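Local coordinates for conserved exported protein (PDB 3CLW) that is of unknown function but probably hydrolyses O-glycosidic bonds, as expected of a family 30 glycoside hydrolase with a TIM barrel and a side beta-domain, at residues A[17-22]-A[344-349]; A[336-341]-A[352-357]; A[340-345]-A[394-399]; A[405-410]-A[437-442]. All blocks are in the same frame, centred on the assembly; numbering follows the deposited sequence.

Interaction 1 (A[17-22]-A[344-349])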
loop_
_atom_site.group_PDB
_atom_site.type_symbol
_atom_site.label_atom_id
_atom_site.label_comp_id
_atom_site.label_asym_id
_atom_site.label_seq_id
_atom_site.Cartn_x
_atom_site.Cartn_y
_atom_site.Cartn_z
ATOM N N GLN A 17 14.130 8.412 -7.205
ATOM C CA GLN A 17 13.269 7.354 -7.773
ATOM C C GLN A 17 12.095 7.924 -8.590
ATOM O O GLN A 17 11.690 9.064 -8.399
ATOM C CB GLN A 17 12.745 6.393 -6.676
ATOM C CG GLN A 17 11.515 6.909 -5.850
ATOM C CD GLN A 17 11.896 7.797 -4.683
ATOM O OE1 GLN A 17 12.984 8.376 -4.655
ATOM N NE2 GLN A 17 11.011 7.885 -3.683
ATOM N N GLU A 18 11.593 7.101 -9.504
ATOM C CA GLU A 18 10.346 7.331 -10.203
ATOM C C GLU A 18 9.179 6.867 -9.307
ATOM O O GLU A 18 9.279 5.821 -8.660
ATOM C CB GLU A 18 10.362 6.530 -11.498
ATOM C CG GLU A 18 9.133 6.664 -12.386
ATOM C CD GLU A 18 9.203 5.724 -13.598
ATOM O OE1 GLU A 18 9.511 4.509 -13.419
ATOM O OE2 GLU A 18 8.964 6.192 -14.733
ATOM N N ILE A 19 8.095 7.645 -9.270
ATOM C CA ILE A 19 6.877 7.250 -8.529
ATOM C C ILE A 19 5.998 6.337 -9.383
ATOM O O ILE A 19 5.682 6.660 -10.531
ATOM C CB ILE A 19 6.027 8.458 -8.062
ATOM C CG1 ILE A 19 6.858 9.489 -7.276
ATOM C CG2 ILE A 19 4.813 7.994 -7.239
ATOM C CD1 ILE A 19 7.334 8.985 -5.903
ATOM N N ASP A 20 5.630 5.186 -8.826
ATOM C CA ASP A 20 4.690 4.271 -9.471
ATOM C C ASP A 20 3.242 4.621 -9.081
ATOM O O ASP A 20 2.431 4.882 -9.942
ATOM C CB ASP A 20 5.002 2.815 -9.094
ATOM C CG ASP A 20 6.352 2.327 -9.651
ATOM O OD1 ASP A 20 6.788 2.845 -10.692
ATOM O OD2 ASP A 20 6.963 1.428 -9.044
ATOM N N ASN A 21 2.922 4.604 -7.786
ATOM C CA ASN A 21 1.520 4.804 -7.337
ATOM C C ASN A 21 1.416 5.023 -5.851
ATOM O O ASN A 21 2.393 4.882 -5.119
ATOM C CB ASN A 21 0.642 3.590 -7.689
ATOM C CG ASN A 21 1.130 2.277 -7.032
ATOM O OD1 ASN A 21 0.914 2.041 -5.835
ATOM N ND2 ASN A 21 1.768 1.412 -7.824
ATOM N N PHE A 22 0.202 5.355 -5.427
ATOM C CA PHE A 22 -0.235 5.207 -4.059
ATOM C C PHE A 22 -1.467 4.329 -4.174
ATOM O O PHE A 22 -2.237 4.429 -5.131
ATOM C CB PHE A 22 -0.561 6.579 -3.456
ATOM C CG PHE A 22 0.678 7.435 -3.205
ATOM C CD1 PHE A 22 1.300 7.432 -1.948
ATOM C CD2 PHE A 22 1.231 8.190 -4.232
ATOM C CE1 PHE A 22 2.447 8.182 -1.728
ATOM C CE2 PHE A 22 2.371 8.933 -4.026
ATOM C CZ PHE A 22 2.988 8.932 -2.773
ATOM N N ASN A 344 9.317 9.013 5.146
ATOM C CA ASN A 344 10.535 8.238 5.325
ATOM C C ASN A 344 10.655 7.085 4.322
ATOM O O ASN A 344 11.757 6.797 3.827
ATOM C CB ASN A 344 10.652 7.772 6.781
ATOM C CG ASN A 344 11.012 8.915 7.707
ATOM O OD1 ASN A 344 12.178 9.283 7.812
ATOM N ND2 ASN A 344 10.011 9.503 8.363
ATOM N N ASP A 345 9.530 6.449 3.995
ATOM C CA ASP A 345 9.541 5.479 2.906
ATOM C C ASP A 345 9.997 6.074 1.583
ATOM O O ASP A 345 10.829 5.482 0.877
ATOM C CB ASP A 345 8.191 4.786 2.757
ATOM C CG ASP A 345 8.014 3.667 3.769
ATOM O OD1 ASP A 345 9.020 3.242 4.375
ATOM O OD2 ASP A 345 6.882 3.212 3.975
ATOM N N LEU A 346 9.443 7.234 1.243
ATOM C CA LEU A 346 9.771 7.932 -0.003
ATOM C C LEU A 346 11.190 8.507 -0.028
ATOM O O LEU A 346 11.840 8.491 -1.045
ATOM C CB LEU A 346 8.767 9.064 -0.251
ATOM C CG LEU A 346 7.318 8.691 -0.560
ATOM C CD1 LEU A 346 6.443 9.940 -0.621
ATOM C CD2 LEU A 346 7.213 7.856 -1.851
ATOM N N THR A 347 11.652 9.026 1.105
ATOM C CA THR A 347 12.913 9.757 1.134
ATOM C C THR A 347 14.095 8.946 1.662
ATOM O O THR A 347 15.208 9.238 1.312
ATOM C CB THR A 347 12.803 11.067 1.950
ATOM O OG1 THR A 347 12.465 10.738 3.299
ATOM C CG2 THR A 347 11.745 11.991 1.375
ATOM N N LEU A 348 13.855 7.968 2.525
ATOM C CA LEU A 348 14.925 7.153 3.062
ATOM C C LEU A 348 15.026 5.806 2.341
ATOM O O LEU A 348 16.102 5.422 1.917
ATOM C CB LEU A 348 14.791 6.963 4.575
ATOM C CG LEU A 348 14.796 8.223 5.436
ATOM C CD1 LEU A 348 15.033 7.861 6.887
ATOM C CD2 LEU A 348 15.818 9.231 4.959
ATOM N N ALA A 349 13.892 5.119 2.177
ATOM C CA ALA A 349 13.858 3.834 1.493
ATOM C C ALA A 349 13.706 4.019 -0.015
ATOM O O ALA A 349 13.762 3.038 -0.758
ATOM C CB ALA A 349 12.774 2.937 2.064
#
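Gln17 and Leu346 join the first long strand of the chain, 6-25, to the end of helix 328-347, one of the outer helices of the TIM barrel expected for glycoside hydrolase family 30. The CB of Gln17 is directed toward the helix. CG lies between the backbone N and the carbonyl carbon (chi1 80°), and the chain then bends at chi2, which carries the amide over to the backbone of Leu346. CD comes within 3.7 Å of Leu346 O. From there the two amide atoms part: OE1 accepts a hydrogen bond from Arg409 NE, while NE2 donates to Leu346 O at 2.8 Å. That bond arrives in the carbonyl plane on a lone pair, although the oxygen is tilted from the amide plane of Gln17. NE2 is also hydrogen-bonded to Ala351 O; with Arg409 on OE1, both ends of the amide are held.

Next to this polar link, the Leu346 side chain forks between two apolar partners of the strand. Its CD2 methyl meets Ile19 CD1 at 4.2 Å, and Tyr432 of strand 427-433 packs on both residues. The other branch meets Phe22 from the opposite direction, CD1 lying 4.2 Å from CZ, at the edge of the ring and near its plane.

Interaction 2 (A[336-341]-A[352-357])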
loop_
_atom_site.group_PDB
_atom_site.type_symbol
_atom_site.label_atom_id
_atom_site.label_comp_id
_atom_site.label_asym_id
_atom_site.label_seq_id
_atom_site.Cartn_x
_atom_site.Cartn_y
_atom_site.Cartn_z
ATOM N N LEU A 336 -0.751 12.348 11.157
ATOM C CA LEU A 336 0.664 12.726 11.107
ATOM C C LEU A 336 1.612 11.547 11.335
ATOM O O LEU A 336 2.666 11.511 10.736
ATOM C CB LEU A 336 0.977 13.832 12.110
ATOM C CG LEU A 336 0.329 15.202 11.928
ATOM C CD1 LEU A 336 0.338 15.915 13.265
ATOM C CD2 LEU A 336 1.023 16.036 10.867
ATOM N N TYR A 337 1.238 10.587 12.181
ATOM C CA TYR A 337 2.047 9.381 12.400
ATOM C C TYR A 337 2.268 8.615 11.085
ATOM O O TYR A 337 3.391 8.158 10.783
ATOM C CB TYR A 337 1.356 8.496 13.423
ATOM C CG TYR A 337 2.081 7.222 13.832
ATOM C CD1 TYR A 337 1.818 6.016 13.192
ATOM C CD2 TYR A 337 2.989 7.217 14.914
ATOM C CE1 TYR A 337 2.437 4.852 13.567
ATOM C CE2 TYR A 337 3.612 6.035 15.328
ATOM C CZ TYR A 337 3.336 4.852 14.634
ATOM O OH TYR A 337 3.935 3.665 15.012
ATOM N N VAL A 338 1.199 8.503 10.296
ATOM C CA VAL A 338 1.250 7.756 9.054
ATOM C C VAL A 338 1.919 8.588 7.987
ATOM O O VAL A 338 2.691 8.062 7.223
ATOM C CB VAL A 338 -0.144 7.265 8.591
ATOM C CG1 VAL A 338 -0.041 6.505 7.292
ATOM C CG2 VAL A 338 -0.778 6.372 9.636
ATOM N N ALA A 339 1.635 9.888 7.938
ATOM C CA ALA A 339 2.344 10.766 7.008
ATOM C C ALA A 339 3.876 10.683 7.199
ATOM O O ALA A 339 4.622 10.845 6.267
ATOM C CB ALA A 339 1.865 12.182 7.125
ATOM N N ARG A 340 4.320 10.444 8.424
ATOM C CA ARG A 340 5.748 10.283 8.736
ATOM C C ARG A 340 6.307 8.969 8.164
ATOM O O ARG A 340 7.406 8.950 7.596
ATOM C CB ARG A 340 5.966 10.328 10.259
ATOM C CG ARG A 340 7.421 10.014 10.662
ATOM C CD ARG A 340 7.712 10.390 12.100
ATOM N NE ARG A 340 7.052 9.478 13.020
ATOM C CZ ARG A 340 7.270 9.488 14.326
ATOM N NH1 ARG A 340 8.123 10.377 14.853
ATOM N NH2 ARG A 340 6.654 8.616 15.108
ATOM N N ILE A 341 5.539 7.886 8.289
ATOM C CA ILE A 341 5.902 6.664 7.601
ATOM C C ILE A 341 6.053 6.929 6.109
ATOM O O ILE A 341 7.062 6.519 5.509
ATOM C CB ILE A 341 4.901 5.521 7.803
ATOM C CG1 ILE A 341 4.759 5.178 9.278
ATOM C CG2 ILE A 341 5.383 4.273 7.047
ATOM C CD1 ILE A 341 3.496 4.413 9.612
ATOM N N SER A 352 9.156 3.464 -4.503
ATOM C CA SER A 352 8.375 3.938 -5.658
ATOM C C SER A 352 6.856 3.898 -5.504
ATOM O O SER A 352 6.133 4.377 -6.381
ATOM C CB SER A 352 8.794 3.228 -6.962
ATOM O OG SER A 352 10.059 3.713 -7.415
ATOM N N ALA A 353 6.368 3.277 -4.431
ATOM C CA ALA A 353 4.929 3.178 -4.151
ATOM C C ALA A 353 4.752 3.091 -2.656
ATOM O O ALA A 353 5.642 2.569 -1.971
ATOM C CB ALA A 353 4.307 1.970 -4.802
ATOM N N TRP A 354 3.615 3.599 -2.162
ATOM C CA TRP A 354 3.190 3.433 -0.760
ATOM C C TRP A 354 1.737 2.953 -0.762
ATOM O O TRP A 354 0.886 3.577 -1.397
ATOM C CB TRP A 354 3.348 4.741 0.043
ATOM C CG TRP A 354 3.320 4.466 1.499
ATOM C CD1 TRP A 354 4.398 4.198 2.308
ATOM C CD2 TRP A 354 2.151 4.354 2.334
ATOM N NE1 TRP A 354 3.969 3.951 3.589
ATOM C CE2 TRP A 354 2.596 4.020 3.630
ATOM C CE3 TRP A 354 0.766 4.486 2.102
ATOM C CZ2 TRP A 354 1.709 3.842 4.710
ATOM C CZ3 TRP A 354 -0.112 4.292 3.161
ATOM C CH2 TRP A 354 0.371 3.986 4.457
ATOM N N GLN A 355 1.456 1.840 -0.083
ATOM C CA GLN A 355 0.142 1.194 -0.202
ATOM C C GLN A 355 -0.486 0.879 1.158
ATOM O O GLN A 355 0.147 0.262 2.026
ATOM C CB GLN A 355 0.240 -0.073 -1.059
ATOM C CG GLN A 355 1.185 0.087 -2.284
ATOM C CD GLN A 355 1.083 -1.041 -3.266
ATOM O OE1 GLN A 355 1.223 -2.203 -2.884
ATOM N NE2 GLN A 355 0.840 -0.721 -4.539
ATOM N N TRP A 356 -1.708 1.356 1.346
ATOM C CA TRP A 356 -2.523 0.989 2.508
ATOM C C TRP A 356 -2.913 -0.479 2.469
ATOM O O TRP A 356 -2.938 -1.084 1.402
ATOM C CB TRP A 356 -3.840 1.819 2.525
ATOM C CG TRP A 356 -3.667 3.161 3.057
ATOM C CD1 TRP A 356 -3.568 4.331 2.344
ATOM C CD2 TRP A 356 -3.569 3.520 4.436
ATOM N NE1 TRP A 356 -3.428 5.395 3.206
ATOM C CE2 TRP A 356 -3.420 4.926 4.493
ATOM C CE3 TRP A 356 -3.588 2.786 5.639
ATOM C CZ2 TRP A 356 -3.280 5.611 5.701
ATOM C CZ3 TRP A 356 -3.447 3.467 6.839
ATOM C CH2 TRP A 356 -3.313 4.863 6.866
ATOM N N TRP A 357 -3.239 -1.025 3.635
ATOM C CA TRP A 357 -4.046 -2.226 3.735
ATOM C C TRP A 357 -5.505 -1.823 3.349
ATOM O O TRP A 357 -5.719 -0.972 2.452
ATOM C CB TRP A 357 -3.872 -2.822 5.163
ATOM C CG TRP A 357 -4.707 -4.013 5.558
ATOM C CD1 TRP A 357 -5.419 -4.139 6.715
ATOM C CD2 TRP A 357 -4.949 -5.226 4.812
ATOM N NE1 TRP A 357 -6.074 -5.341 6.747
ATOM C CE2 TRP A 357 -5.815 -6.025 5.589
ATOM C CE3 TRP A 357 -4.543 -5.697 3.554
ATOM C CZ2 TRP A 357 -6.272 -7.283 5.167
ATOM C CZ3 TRP A 357 -4.990 -6.946 3.133
ATOM C CH2 TRP A 357 -5.853 -7.725 3.941
#
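Val338 pushes its CG1 methyl into the angle between two tryptophans, Trp354 and Trp356, of strand 353-356. The hollow has two walls. One is the benzo end of Trp356, whose CH2 lies 3.7 Å from Val338 CG1; the other is the benzo end of Trp354, whose CH2 lies 3.8 Å from the same methyl. The walls meet because the indoles are turned against each other: the rim of Trp354 is directed at a face of Trp356, with CZ3 3.4 Å above the plane of the Trp356 ring and displaced from its centre. Val338 holds CG1 anti to the backbone N (chi1 180°), which drives this methyl into the corner, while CG2 reaches Trp356 alone, 4.0 Å from its CH2.

In the TIM barrel, strand 353-356 closes the ring beside strand 6-25, and helix 328-347, which precedes it in the chain, covers it from outside. The axes of helix 336-341 and strand 353-356 approach to 11.1 Å, at 145° between their N-to-C directions, a gap spanned by the bulky side chains.

One helical turn on, Ile341 supplies the second bump. Its CG2 methyl lies at the pyrrole edge of Trp354, near the ring plane, 3.7 Å from NE1. Trp356 is held at its own polar end by Thr396, whose OG1 is hydrogen-bonded to NE1, and Met392 of helix 391-400 touches both Trp356 and Val338.

Interaction 3 (A[340-345]-A[394-399])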
loop_
_atom_site.group_PDB
_atom_site.type_symbol
_atom_site.label_atom_id
_atom_site.label_comp_id
_atom_site.label_asym_id
_atom_site.label_seq_id
_atom_site.Cartn_x
_atom_site.Cartn_y
_atom_site.Cartn_z
ATOM N N ARG A 340 4.320 10.444 8.424
ATOM C CA ARG A 340 5.748 10.283 8.736
ATOM C C ARG A 340 6.307 8.969 8.164
ATOM O O ARG A 340 7.406 8.950 7.596
ATOM C CB ARG A 340 5.966 10.328 10.259
ATOM C CG ARG A 340 7.421 10.014 10.662
ATOM C CD ARG A 340 7.712 10.390 12.100
ATOM N NE ARG A 340 7.052 9.478 13.020
ATOM C CZ ARG A 340 7.270 9.488 14.326
ATOM N NH1 ARG A 340 8.123 10.377 14.853
ATOM N NH2 ARG A 340 6.654 8.616 15.108
ATOM N N ILE A 341 5.539 7.886 8.289
ATOM C CA ILE A 341 5.902 6.664 7.601
ATOM C C ILE A 341 6.053 6.929 6.109
ATOM O O ILE A 341 7.062 6.519 5.509
ATOM C CB ILE A 341 4.901 5.521 7.803
ATOM C CG1 ILE A 341 4.759 5.178 9.278
ATOM C CG2 ILE A 341 5.383 4.273 7.047
ATOM C CD1 ILE A 341 3.496 4.413 9.612
ATOM N N ILE A 342 5.080 7.630 5.523
ATOM C CA ILE A 342 5.121 7.880 4.091
ATOM C C ILE A 342 6.392 8.638 3.691
ATOM O O ILE A 342 7.120 8.207 2.771
ATOM C CB ILE A 342 3.848 8.595 3.552
ATOM C CG1 ILE A 342 2.634 7.665 3.667
ATOM C CG2 ILE A 342 4.046 9.036 2.060
ATOM C CD1 ILE A 342 1.258 8.322 3.392
ATOM N N HIS A 343 6.649 9.752 4.381
ATOM C CA HIS A 343 7.795 10.580 4.064
ATOM C C HIS A 343 9.123 9.804 4.098
ATOM O O HIS A 343 9.944 9.928 3.202
ATOM C CB HIS A 343 7.875 11.749 5.019
ATOM C CG HIS A 343 9.158 12.508 4.914
ATOM N ND1 HIS A 343 9.340 13.535 4.016
ATOM C CD2 HIS A 343 10.329 12.372 5.575
ATOM C CE1 HIS A 343 10.568 14.005 4.138
ATOM N NE2 HIS A 343 11.186 13.309 5.072
ATOM N N ASN A 344 9.317 9.013 5.146
ATOM C CA ASN A 344 10.535 8.238 5.325
ATOM C C ASN A 344 10.655 7.085 4.322
ATOM O O ASN A 344 11.757 6.797 3.827
ATOM C CB ASN A 344 10.652 7.772 6.781
ATOM C CG ASN A 344 11.012 8.915 7.707
ATOM O OD1 ASN A 344 12.178 9.283 7.812
ATOM N ND2 ASN A 344 10.011 9.503 8.363
ATOM N N ASP A 345 9.530 6.449 3.995
ATOM C CA ASP A 345 9.541 5.479 2.906
ATOM C C ASP A 345 9.997 6.074 1.583
ATOM O O ASP A 345 10.829 5.482 0.877
ATOM C CB ASP A 345 8.191 4.786 2.757
ATOM C CG ASP A 345 8.014 3.667 3.769
ATOM O OD1 ASP A 345 9.020 3.242 4.375
ATOM O OD2 ASP A 345 6.882 3.212 3.975
ATOM N N TRP A 394 -6.685 12.118 4.623
ATOM C CA TRP A 394 -6.248 13.430 4.156
ATOM C C TRP A 394 -4.713 13.622 4.108
ATOM O O TRP A 394 -4.172 14.239 3.179
ATOM C CB TRP A 394 -7.017 14.519 4.917
ATOM C CG TRP A 394 -8.497 14.308 4.696
ATOM C CD1 TRP A 394 -9.433 13.905 5.630
ATOM C CD2 TRP A 394 -9.202 14.408 3.436
ATOM N NE1 TRP A 394 -10.666 13.806 5.019
ATOM C CE2 TRP A 394 -10.543 14.076 3.681
ATOM C CE3 TRP A 394 -8.812 14.738 2.119
ATOM C CZ2 TRP A 394 -11.517 14.091 2.669
ATOM C CZ3 TRP A 394 -9.750 14.729 1.127
ATOM C CH2 TRP A 394 -11.100 14.399 1.398
ATOM N N THR A 395 -4.006 13.047 5.061
ATOM C CA THR A 395 -2.547 13.170 5.050
ATOM C C THR A 395 -1.936 12.313 3.941
ATOM O O THR A 395 -0.923 12.707 3.355
ATOM C CB THR A 395 -1.900 12.831 6.405
ATOM O OG1 THR A 395 -2.202 11.479 6.768
ATOM C CG2 THR A 395 -2.408 13.790 7.493
ATOM N N THR A 396 -2.558 11.172 3.641
ATOM C CA THR A 396 -2.163 10.382 2.454
ATOM C C THR A 396 -2.389 11.208 1.192
ATOM O O THR A 396 -1.516 11.298 0.328
ATOM C CB THR A 396 -2.933 9.051 2.328
ATOM O OG1 THR A 396 -2.726 8.269 3.500
ATOM C CG2 THR A 396 -2.450 8.248 1.128
ATOM N N ALA A 397 -3.560 11.829 1.119
ATOM C CA ALA A 397 -3.934 12.668 -0.023
ATOM C C ALA A 397 -2.960 13.813 -0.294
ATOM O O ALA A 397 -2.778 14.173 -1.437
ATOM C CB ALA A 397 -5.400 13.193 0.132
ATOM N N ASN A 398 -2.343 14.377 0.750
ATOM C CA ASN A 398 -1.304 15.400 0.592
ATOM C C ASN A 398 -0.267 14.887 -0.400
ATOM O O ASN A 398 0.263 15.628 -1.221
ATOM C CB ASN A 398 -0.602 15.689 1.941
ATOM C CG ASN A 398 -1.284 16.807 2.742
ATOM O OD1 ASN A 398 -1.029 18.019 2.527
ATOM N ND2 ASN A 398 -2.137 16.413 3.672
ATOM N N TYR A 399 0.018 13.595 -0.300
ATOM C CA TYR A 399 0.917 12.931 -1.235
ATOM C C TYR A 399 0.194 12.438 -2.486
ATOM O O TYR A 399 0.470 12.921 -3.599
ATOM C CB TYR A 399 1.609 11.766 -0.547
ATOM C CG TYR A 399 2.597 12.174 0.499
ATOM C CD1 TYR A 399 3.907 12.539 0.154
ATOM C CD2 TYR A 399 2.246 12.174 1.859
ATOM C CE1 TYR A 399 4.848 12.906 1.140
ATOM C CE2 TYR A 399 3.180 12.534 2.842
ATOM C CZ TYR A 399 4.468 12.900 2.462
ATOM O OH TYR A 399 5.369 13.252 3.434
HETATM O O HOH W 1 7.467 14.784 2.608
#
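The helical segments carrying Ile342 and Thr396 run nearly parallel, at 26° between their N-to-C directions, with axes 10.4 Å apart. Their backbones come nearest at these two residues, where the CA atoms of Ile342 and Thr396 are 7.9 Å apart.

Ile342 serves both ends of the contact with different branches. CG2 sits over the middle of the Tyr399 ring in a CH-pi contact, 3.6 Å from the centroid and only 10° off the ring normal. The two side chains slide past each other in opposite directions. The longer branch crosses Thr396 at about a right angle and ends with CD1 4.0 Å from OG1, a hydroxyl hydrogen-bonded to Met392 O.

Beyond the ring, the Tyr399 hydroxyl lies against His343, its OH 3.3 Å from CB. His343 has CG anti to the backbone N (chi1 170°), which leads its imidazole away from the other helix, and a water fills the span. It is hydrogen-bonded to His343 ND1 at 2.7 Å, in the imidazole plane, and to Tyr399 OH at 2.7 Å. Ile443 of strand 438-444 touches both His343 and Tyr399.

Side-by-side helices running the same way, packed through aliphatic and aromatic side chains, are characteristic of the outer helical layer of a TIM barrel, in which 328-347 and 391-400 probably flank strand 353-356.

Interaction 4 (A[405-410]-A[437-442])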
loop_
_atom_site.group_PDB
_atom_site.type_symbol
_atom_site.label_atom_id
_atom_site.label_comp_id
_atom_site.label_asym_id
_atom_site.label_seq_id
_atom_site.Cartn_x
_atom_site.Cartn_y
_atom_site.Cartn_z
ATOM N N PRO A 405 1.776 9.155 -10.892
ATOM C CA PRO A 405 2.647 8.164 -11.568
ATOM C C PRO A 405 3.571 8.803 -12.589
ATOM O O PRO A 405 3.124 9.561 -13.420
ATOM C CB PRO A 405 1.649 7.244 -12.285
ATOM C CG PRO A 405 0.435 7.288 -11.411
ATOM C CD PRO A 405 0.372 8.705 -10.846
ATOM N N GLY A 406 4.854 8.507 -12.525
ATOM C CA GLY A 406 5.787 9.013 -13.538
ATOM C C GLY A 406 6.625 10.170 -13.021
ATOM O O GLY A 406 7.667 10.459 -13.576
ATOM N N MET A 407 6.169 10.828 -11.950
ATOM C CA MET A 407 6.909 11.936 -11.374
ATOM C C MET A 407 8.167 11.365 -10.771
ATOM O O MET A 407 8.196 10.212 -10.357
ATOM C CB MET A 407 6.109 12.656 -10.284
ATOM C CG MET A 407 5.042 13.648 -10.798
ATOM S SD MET A 407 4.414 14.665 -9.447
ATOM C CE MET A 407 3.377 15.745 -10.384
ATOM N N LYS A 408 9.206 12.175 -10.682
ATOM C CA LYS A 408 10.386 11.729 -9.979
ATOM C C LYS A 408 10.582 12.556 -8.733
ATOM O O LYS A 408 10.288 13.740 -8.734
ATOM C CB LYS A 408 11.578 11.761 -10.928
ATOM C CG LYS A 408 11.373 10.691 -11.992
ATOM C CD LYS A 408 12.450 10.641 -13.019
ATOM C CE LYS A 408 12.268 9.410 -13.890
ATOM N NZ LYS A 408 12.577 9.768 -15.312
ATOM N N ARG A 409 11.009 11.907 -7.658
ATOM C CA ARG A 409 11.480 12.612 -6.494
ATOM C C ARG A 409 12.777 13.366 -6.848
ATOM O O ARG A 409 13.637 12.845 -7.552
ATOM C CB ARG A 409 11.726 11.660 -5.322
ATOM C CG ARG A 409 11.956 12.396 -4.042
ATOM C CD ARG A 409 12.008 11.485 -2.860
ATOM N NE ARG A 409 13.262 10.740 -2.786
ATOM C CZ ARG A 409 14.328 11.124 -2.079
ATOM N NH1 ARG A 409 14.311 12.276 -1.431
ATOM N NH2 ARG A 409 15.420 10.369 -2.029
ATOM N N ILE A 410 12.887 14.598 -6.366
ATOM C CA ILE A 410 14.049 15.449 -6.644
ATOM C C ILE A 410 14.539 15.974 -5.313
ATOM O O ILE A 410 13.857 15.809 -4.292
ATOM C CB ILE A 410 13.714 16.591 -7.630
ATOM C CG1 ILE A 410 12.558 17.472 -7.096
ATOM C CG2 ILE A 410 13.357 16.016 -8.980
ATOM C CD1 ILE A 410 12.115 18.548 -8.048
ATOM N N GLU A 437 4.963 20.605 -13.059
ATOM C CA GLU A 437 4.611 20.976 -11.691
ATOM C C GLU A 437 5.750 20.548 -10.795
ATOM O O GLU A 437 6.344 19.491 -11.030
ATOM C CB GLU A 437 3.369 20.189 -11.218
ATOM C CG GLU A 437 2.071 20.987 -11.236
ATOM C CD GLU A 437 0.821 20.188 -10.809
ATOM O OE1 GLU A 437 -0.274 20.525 -11.303
ATOM O OE2 GLU A 437 0.903 19.259 -9.966
ATOM N N VAL A 438 6.030 21.330 -9.755
ATOM C CA VAL A 438 6.863 20.853 -8.664
ATOM C C VAL A 438 5.987 20.802 -7.407
ATOM O O VAL A 438 5.368 21.804 -7.027
ATOM C CB VAL A 438 8.163 21.687 -8.485
ATOM C CG1 VAL A 438 9.022 21.163 -7.314
ATOM C CG2 VAL A 438 8.985 21.646 -9.755
ATOM N N VAL A 439 5.937 19.606 -6.798
ATOM C CA VAL A 439 5.089 19.286 -5.663
ATOM C C VAL A 439 5.956 19.072 -4.431
ATOM O O VAL A 439 6.855 18.244 -4.428
ATOM C CB VAL A 439 4.253 17.982 -5.940
ATOM C CG1 VAL A 439 3.483 17.518 -4.686
ATOM C CG2 VAL A 439 3.324 18.156 -7.159
ATOM N N THR A 440 5.693 19.829 -3.385
ATOM C CA THR A 440 6.444 19.712 -2.152
ATOM C C THR A 440 5.489 19.395 -0.985
ATOM O O THR A 440 4.422 19.995 -0.854
ATOM C CB THR A 440 7.253 21.005 -1.920
ATOM O OG1 THR A 440 8.113 21.210 -3.054
ATOM C CG2 THR A 440 8.086 20.912 -0.695
ATOM N N VAL A 441 5.851 18.421 -0.169
ATOM C CA VAL A 441 4.992 18.033 0.938
ATOM C C VAL A 441 5.793 18.159 2.209
ATOM O O VAL A 441 6.828 17.508 2.359
ATOM C CB VAL A 441 4.424 16.586 0.781
ATOM C CG1 VAL A 441 3.490 16.239 1.923
ATOM C CG2 VAL A 441 3.705 16.413 -0.545
ATOM N N ALA A 442 5.312 19.013 3.101
ATOM C CA ALA A 442 5.985 19.357 4.331
ATOM C C ALA A 442 5.185 18.894 5.518
ATOM O O ALA A 442 4.005 19.224 5.655
ATOM C CB ALA A 442 6.211 20.863 4.406
#
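Met407 lays the end of its side chain across Val439, the two meeting at about a right angle with CE 4.0 Å from CG2. The extended chain beyond CG carries the terminal methyl to the far strand. There CE also lies 4.3 Å from Glu437 OE2. Val439 meets the methionine with its CG2 methyl.

A second, separate touch is made by Ile410 with Val438, the neighbour of Val439 in the strand and thus on its other face. Ile410 has CG1 between the backbone N and the carbonyl carbon (chi1 58°), and CD1 at the end of this branch meets Val438 CG1 at 4.1 Å, the side chains crossing at a slant. No hydrogen bond joins the segments, and the CA atoms of Ile410 and Val438 are 9.2 Å apart, as expected for strands that are not direct neighbours.

Strand 427-433 runs antiparallel to both 408-414 and 438-444 and lies between them, its Thr433 touching both Ile410 and Val438. On the outer side of 408-414 strand 6-25 follows, on that of 438-444 strand 490-495, whose Thr493 packs on Val439, so the contact bridges over strand 427-433 within the beta-domain beside the barrel.

Overall arrangement
From the N terminus, strand 6-25 leaves the beta-domain and enters the barrel, and interaction 1 brings it against the end of helix 328-347, closing a loop of some 320 residues that holds most of the barrel. Interaction 2 closes a short loop of about ten residues, from the helix back to strand 353-356; its segments alternate with those of interaction 1, so the two cross. Interaction 3 starts from the same helix and closes about 48 residues, reaching helix 391-400. Interaction 4, in series, closes about 26 within the beta-domain. Interactions 2 and 3 pack barrel elements on one another; the domains are joined through strand 6-25 and the touches between interactions 1, 3 and 4.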